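Putative glutathione S-transferase (Corynebacterium glutamicum, PDB 3M1G) probably acts as a glutathione transferase of the ECM4-like, omega-related group, using a cysteine nucleophile. Local coordinates at residues V138-E143 with K147-N152; R233-G238 with R281-T286. All blocks are in the same frame, centred on the assembly; numbering follows the deposited sequence.

Contact 1 of 2, residues V138-E143 with K147-N152; sequences VPALVE and KKVVTN
Backbone hydrogen bonds tie L141 to V150 and T151. L141 N donates to T151 O over 2.9 Å. L141 O receives V150 N at 2.8 Å and, more weakly, T151 N at 3.4 Å. One residue of 140-143 thus faces two of 149-151, a classic beta bulge. Beyond it the register has moved by one, and E143 N bonds to K148 O at 2.9 Å as the chain turns. The hairpin forms one edge of the four-stranded sheet of the thioredoxin-like domain, with 149-151 outermost and 62-66 beside 140-143. Apolar contacts divide between its faces. On one, L141 and T151 run alongside one another: T151 CG2 sits 3.9 Å from both CB and CD1 of L141, and I157 of helix 154-163 covers the pair. V142 and V149 form the non-hydrogen-bonded pair on the other face. There V149 CG1, anti to its own N (chi1 174°), leans 4.2 Å from A140 CB. The E143 carboxylate is satisfied by neighbours, OE2 in a salt bridge with R61 and OE1 in a hydrogen bond with S146. A water donates to P139 O and N152 O, bridging the segments just outside the paired strands. The ring of P139, after a cis peptide bond, lies about 5 Å from the side chain of C70, the predicted nucleophile; such a cis-proline is a hallmark of the thioredoxin fold, and V138 before it may bind the glutathione backbone, as in relatives.

Contact 2 of 2, residues R233-G238 with R281-T286; sequences RRYLMG and RDLFQT
Both R234 and D282 start with CG anti to the backbone N (chi1 180° for R234), and R234 then bends at chi2 (139°), which turns the edge of its guanidinium to the D282 carboxylate, the two side chains crossing at about a right angle. Y235 instead sets CG anti to its carbonyl carbon, beside the backbone N, and its ring runs out beside the same acid. The arginine grips side-on. NE donates to OD2 of D282 over 2.8 Å, lying on the syn lone pair with OD2 almost exactly in the guanidinium plane, while NH2 reaches OD1 of D282 at 3.1 Å along a nearly straight N-H. The fit is twisted, the two planar groups being 31° apart, and NH2 approaches OD1 from out of the carboxylate plane. Y235 OH adds a weak hydrogen bond to OD1 of D282 (3.2 Å). R234 CG rests 3.5 Å above one face of the Y235 ring, offset toward its rim, so the arginine stem and the tyrosine pack together as they converge on the acid. On the next helical residue, L283 CD2 touches Y235 CE1 at 3.9 Å, the leucine and tyrosine running antiparallel as they pass. The residues 235-238 form a type I turn between helices 209-229 and 243-253, and the contact joins this turn region to the C-terminal end of helix 274-284, within the helical GST C-terminal domain. NH1 of R234 continues to G334 O, and a water donates to both R234 O and D282 OD2. With the bidentate arginine, the hydroxyl and this water as partners, the buried carboxylate is probably held as the anion, its charge balanced by R234.

Overall arrangement
The two contacts lie on opposite sides of the chain's centre, their own centres about 30 Å apart and their nearest atoms about 18 Å apart, and they share no strand or helix. Contact 1 comes first in sequence and is complete before contact 2 opens. It is a local hairpin at the edge of the thioredoxin-like sheet, near the predicted nucleophile C70. Contact 2 bridges 42 intervening residues in the helical C-terminal domain, drawing the loop between helices 209-229 and 243-253 to helix 274-284, away from the predicted catalytic residues. One contact thus belongs to the thioredoxin-like domain that carries the predicted nucleophile and the other to the all-helical domain, and neither forms the interface between the two.

Contact 1 of 2, residues V138-E143 with K147-N152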
loop_
_atom_site.group_PDB
_atom_site.type_symbol
_atom_site.label_atom_id
_atom_site.label_comp_id
_atom_site.label_asym_id
_atom_site.label_seq_id
_atom_site.Cartn_x
_atom_site.Cartn_y
_atom_site.Cartn_z
ATOM N N VAL A 138 16.965 -9.944 20.929
ATOM C CA VAL A 138 16.759 -8.521 21.189
ATOM C C VAL A 138 15.260 -8.250 21.335
ATOM O O VAL A 138 14.466 -8.897 20.658
ATOM C CB VAL A 138 17.338 -7.702 20.004
ATOM C CG1 VAL A 138 16.753 -6.304 19.957
ATOM C CG2 VAL A 138 18.867 -7.671 20.057
ATOM N N PRO A 139 14.846 -7.319 22.223
ATOM C CA PRO A 139 15.649 -6.556 23.184
ATOM C C PRO A 139 16.083 -7.437 24.349
ATOM O O PRO A 139 15.411 -8.416 24.656
ATOM C CB PRO A 139 14.690 -5.478 23.687
ATOM C CG PRO A 139 13.317 -6.104 23.573
ATOM C CD PRO A 139 13.410 -7.073 22.399
ATOM N N ALA A 140 17.195 -7.059 24.967
ATOM C CA ALA A 140 17.724 -7.723 26.144
ATOM C C ALA A 140 18.390 -6.719 27.066
ATOM O O ALA A 140 18.966 -5.721 26.613
ATOM C CB ALA A 140 18.740 -8.828 25.750
ATOM N N LEU A 141 18.311 -6.994 28.371
ATOM C CA LEU A 141 19.174 -6.311 29.348
ATOM C C LEU A 141 20.344 -7.228 29.655
ATOM O O LEU A 141 20.165 -8.426 29.932
ATOM C CB LEU A 141 18.390 -5.920 30.611
ATOM C CG LEU A 141 17.354 -4.799 30.447
ATOM C CD1 LEU A 141 16.407 -4.827 31.670
ATOM C CD2 LEU A 141 18.119 -3.467 30.347
ATOM N N VAL A 142 21.545 -6.667 29.509
ATOM C CA VAL A 142 22.796 -7.394 29.610
ATOM C C VAL A 142 23.668 -6.794 30.727
ATOM O O VAL A 142 23.781 -5.574 30.829
ATOM C CB VAL A 142 23.558 -7.299 28.263
ATOM C CG1 VAL A 142 24.888 -7.956 28.346
ATOM C CG2 VAL A 142 22.698 -7.971 27.124
ATOM N N GLU A 143 24.271 -7.647 31.551
ATOM C CA GLU A 143 25.218 -7.180 32.554
ATOM C C GLU A 143 26.508 -6.837 31.837
ATOM O O GLU A 143 27.133 -7.739 31.272
ATOM C CB GLU A 143 25.452 -8.235 33.644
ATOM C CG GLU A 143 26.512 -7.811 34.661
ATOM C CD GLU A 143 26.690 -8.776 35.804
ATOM O OE1 GLU A 143 26.994 -9.970 35.572
ATOM O OE2 GLU A 143 26.587 -8.319 36.963
ATOM N N LYS A 147 28.886 -9.741 30.372
ATOM C CA LYS A 147 28.055 -10.038 29.216
ATOM C C LYS A 147 26.952 -11.070 29.417
ATOM O O LYS A 147 26.427 -11.566 28.439
ATOM C CB LYS A 147 28.916 -10.477 28.016
ATOM C CG LYS A 147 29.479 -9.327 27.224
ATOM C CD LYS A 147 30.625 -8.663 27.940
ATOM C CE LYS A 147 31.374 -7.707 27.006
ATOM N NZ LYS A 147 32.067 -8.403 25.860
ATOM N N LYS A 148 26.566 -11.405 30.639
ATOM C CA LYS A 148 25.440 -12.314 30.797
ATOM C C LYS A 148 24.130 -11.609 30.420
ATOM O O LYS A 148 23.893 -10.452 30.792
ATOM C CB LYS A 148 25.265 -12.789 32.229
ATOM C CG LYS A 148 26.290 -13.750 32.797
ATOM C CD LYS A 148 25.689 -14.434 34.087
ATOM C CE LYS A 148 24.510 -15.445 33.719
ATOM N NZ LYS A 148 23.108 -14.870 33.653
ATOM N N VAL A 149 23.245 -12.337 29.766
ATOM C CA VAL A 149 21.926 -11.817 29.482
ATOM C C VAL A 149 21.111 -11.987 30.746
ATOM O O VAL A 149 20.900 -13.099 31.223
ATOM C CB VAL A 149 21.241 -12.551 28.328
ATOM C CG1 VAL A 149 19.792 -12.052 28.167
ATOM C CG2 VAL A 149 22.040 -12.361 27.025
ATOM N N VAL A 150 20.668 -10.856 31.293
ATOM C CA VAL A 150 19.805 -10.838 32.472
ATOM C C VAL A 150 18.379 -11.193 32.111
ATOM O O VAL A 150 17.778 -12.085 32.729
ATOM C CB VAL A 150 19.880 -9.461 33.162
ATOM C CG1 VAL A 150 18.922 -9.405 34.341
ATOM C CG2 VAL A 150 21.347 -9.184 33.564
ATOM N N THR A 151 17.835 -10.538 31.090
ATOM C CA THR A 151 16.493 -10.851 30.651
ATOM C C THR A 151 16.245 -10.467 29.192
ATOM O O THR A 151 16.754 -9.457 28.712
ATOM C CB THR A 151 15.406 -10.111 31.502
ATOM O OG1 THR A 151 14.135 -10.169 30.827
ATOM C CG2 THR A 151 15.796 -8.668 31.737
ATOM N N ASN A 152 15.434 -11.272 28.517
ATOM C CA ASN A 152 14.882 -10.915 27.207
ATOM C C ASN A 152 13.359 -11.007 27.201
ATOM O O ASN A 152 12.731 -11.127 26.155
ATOM C CB ASN A 152 15.485 -11.757 26.052
ATOM C CG ASN A 152 15.424 -13.227 26.297
ATOM O OD1 ASN A 152 14.497 -13.728 26.926
ATOM N ND2 ASN A 152 16.443 -13.956 25.805
HETATM O O HOH W 1 13.377 -9.985 23.710
#

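Contact 2 of 2, residues R233-G238 with R281-T286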
loop_
_atom_site.group_PDB
_atom_site.type_symbol
_atom_site.label_atom_id
_atom_site.label_comp_id
_atom_site.label_asym_id
_atom_site.label_seq_id
_atom_site.Cartn_x
_atom_site.Cartn_y
_atom_site.Cartn_z
ATOM N N ARG A 233 -11.633 8.516 23.339
ATOM C CA ARG A 233 -10.550 8.602 24.302
ATOM C C ARG A 233 -9.360 9.178 23.532
ATOM O O ARG A 233 -9.109 8.756 22.393
ATOM C CB ARG A 233 -10.161 7.202 24.760
ATOM C CG ARG A 233 -11.226 6.429 25.541
ATOM C CD ARG A 233 -10.797 4.969 25.683
ATOM N NE ARG A 233 -11.797 4.161 26.392
ATOM C CZ ARG A 233 -12.937 3.745 25.856
ATOM N NH1 ARG A 233 -13.281 4.029 24.592
ATOM N NH2 ARG A 233 -13.740 3.028 26.584
ATOM N N ARG A 234 -8.603 10.084 24.140
ATOM C CA ARG A 234 -7.441 10.608 23.436
ATOM C C ARG A 234 -6.365 9.528 23.166
ATOM O O ARG A 234 -5.852 9.419 22.045
ATOM C CB ARG A 234 -6.824 11.795 24.185
ATOM C CG ARG A 234 -5.626 12.307 23.440
ATOM C CD ARG A 234 -5.524 13.723 23.402
ATOM N NE ARG A 234 -4.302 14.199 22.762
ATOM C CZ ARG A 234 -3.835 15.424 22.978
ATOM N NH1 ARG A 234 -4.465 16.232 23.836
ATOM N NH2 ARG A 234 -2.717 15.829 22.421
ATOM N N TYR A 235 -6.047 8.738 24.194
ATOM C CA TYR A 235 -5.107 7.632 24.096
ATOM C C TYR A 235 -5.840 6.371 24.540
ATOM O O TYR A 235 -6.992 6.445 24.948
ATOM C CB TYR A 235 -3.883 7.912 24.967
ATOM C CG TYR A 235 -3.214 9.240 24.651
ATOM C CD1 TYR A 235 -2.500 9.424 23.481
ATOM C CD2 TYR A 235 -3.335 10.317 25.506
ATOM C CE1 TYR A 235 -1.894 10.640 23.175
ATOM C CE2 TYR A 235 -2.743 11.542 25.222
ATOM C CZ TYR A 235 -2.012 11.690 24.072
ATOM O OH TYR A 235 -1.439 12.897 23.791
ATOM N N LEU A 236 -5.179 5.217 24.491
ATOM C CA LEU A 236 -5.880 3.930 24.715
ATOM C C LEU A 236 -6.598 3.851 26.049
ATOM O O LEU A 236 -7.683 3.262 26.116
ATOM C CB LEU A 236 -4.938 2.758 24.603
ATOM C CG LEU A 236 -4.501 2.431 23.160
ATOM C CD1 LEU A 236 -3.329 1.457 23.191
ATOM C CD2 LEU A 236 -5.702 1.904 22.317
HETATM N N MSE A 237 -5.973 4.402 27.100
HETATM C CA MSE A 237 -6.531 4.365 28.435
HETATM C C MSE A 237 -7.000 5.750 28.912
HETATM O O MSE A 237 -7.001 6.022 30.112
HETATM C CB MSE A 237 -5.503 3.804 29.420
HETATM C CG MSE A 237 -4.866 2.484 28.995
HETATM SE SE MSE A 237 -6.183 1.070 28.641
HETATM C CE MSE A 237 -7.006 1.034 30.316
ATOM N N GLY A 238 -7.371 6.629 27.997
ATOM C CA GLY A 238 -7.996 7.895 28.385
ATOM C C GLY A 238 -7.157 9.126 28.080
ATOM O O GLY A 238 -6.614 9.259 26.996
ATOM N N ARG A 281 -0.035 10.342 14.849
ATOM C CA ARG A 281 0.702 11.592 14.722
ATOM C C ARG A 281 0.985 12.249 16.090
ATOM O O ARG A 281 2.094 12.764 16.329
ATOM C CB ARG A 281 -0.058 12.559 13.807
ATOM C CG ARG A 281 0.054 12.174 12.321
ATOM C CD ARG A 281 -0.748 13.088 11.452
ATOM N NE ARG A 281 -2.175 12.885 11.629
ATOM C CZ ARG A 281 -3.122 13.660 11.097
ATOM N NH1 ARG A 281 -4.398 13.342 11.262
ATOM N NH2 ARG A 281 -2.797 14.735 10.385
ATOM N N ASP A 282 -0.025 12.248 16.956
ATOM C CA ASP A 282 0.028 12.813 18.335
ATOM C C ASP A 282 1.183 12.130 19.098
ATOM O O ASP A 282 2.059 12.776 19.640
ATOM C CB ASP A 282 -1.359 12.546 18.957
ATOM C CG ASP A 282 -1.595 13.202 20.340
ATOM O OD1 ASP A 282 -0.763 13.954 20.848
ATOM O OD2 ASP A 282 -2.694 12.976 20.891
ATOM N N LEU A 283 1.237 10.811 19.060
ATOM C CA LEU A 283 2.334 10.066 19.688
ATOM C C LEU A 283 3.677 10.340 19.024
ATOM O O LEU A 283 4.672 10.616 19.714
ATOM C CB LEU A 283 2.046 8.571 19.651
ATOM C CG LEU A 283 0.884 8.037 20.504
ATOM C CD1 LEU A 283 0.799 6.520 20.327
ATOM C CD2 LEU A 283 1.065 8.430 22.013
ATOM N N PHE A 284 3.722 10.278 17.691
ATOM C CA PHE A 284 4.969 10.505 16.962
ATOM C C PHE A 284 5.605 11.823 17.360
ATOM O O PHE A 284 6.806 11.895 17.557
ATOM C CB PHE A 284 4.769 10.466 15.434
ATOM C CG PHE A 284 6.042 10.669 14.658
ATOM C CD1 PHE A 284 6.493 11.951 14.348
ATOM C CD2 PHE A 284 6.811 9.567 14.265
ATOM C CE1 PHE A 284 7.716 12.150 13.667
ATOM C CE2 PHE A 284 8.016 9.748 13.560
ATOM C CZ PHE A 284 8.461 11.050 13.264
ATOM N N GLN A 285 4.785 12.846 17.491
ATOM C CA GLN A 285 5.248 14.209 17.799
ATOM C C GLN A 285 5.600 14.403 19.270
ATOM O O GLN A 285 6.039 15.472 19.643
ATOM C CB GLN A 285 4.210 15.231 17.350
ATOM C CG GLN A 285 3.950 15.164 15.830
ATOM C CD GLN A 285 2.745 15.933 15.357
ATOM O OE1 GLN A 285 2.166 16.735 16.092
ATOM N NE2 GLN A 285 2.349 15.689 14.098
ATOM N N THR A 286 5.479 13.353 20.079
ATOM C CA THR A 286 5.806 13.411 21.515
ATOM C C THR A 286 7.237 12.916 21.732
ATOM O O THR A 286 7.676 11.942 21.106
ATOM C CB THR A 286 4.817 12.532 22.315
ATOM O OG1 THR A 286 3.475 12.974 22.042
ATOM C CG2 THR A 286 5.093 12.553 23.838
HETATM O O HOH W 2 -4.286 10.879 20.271
#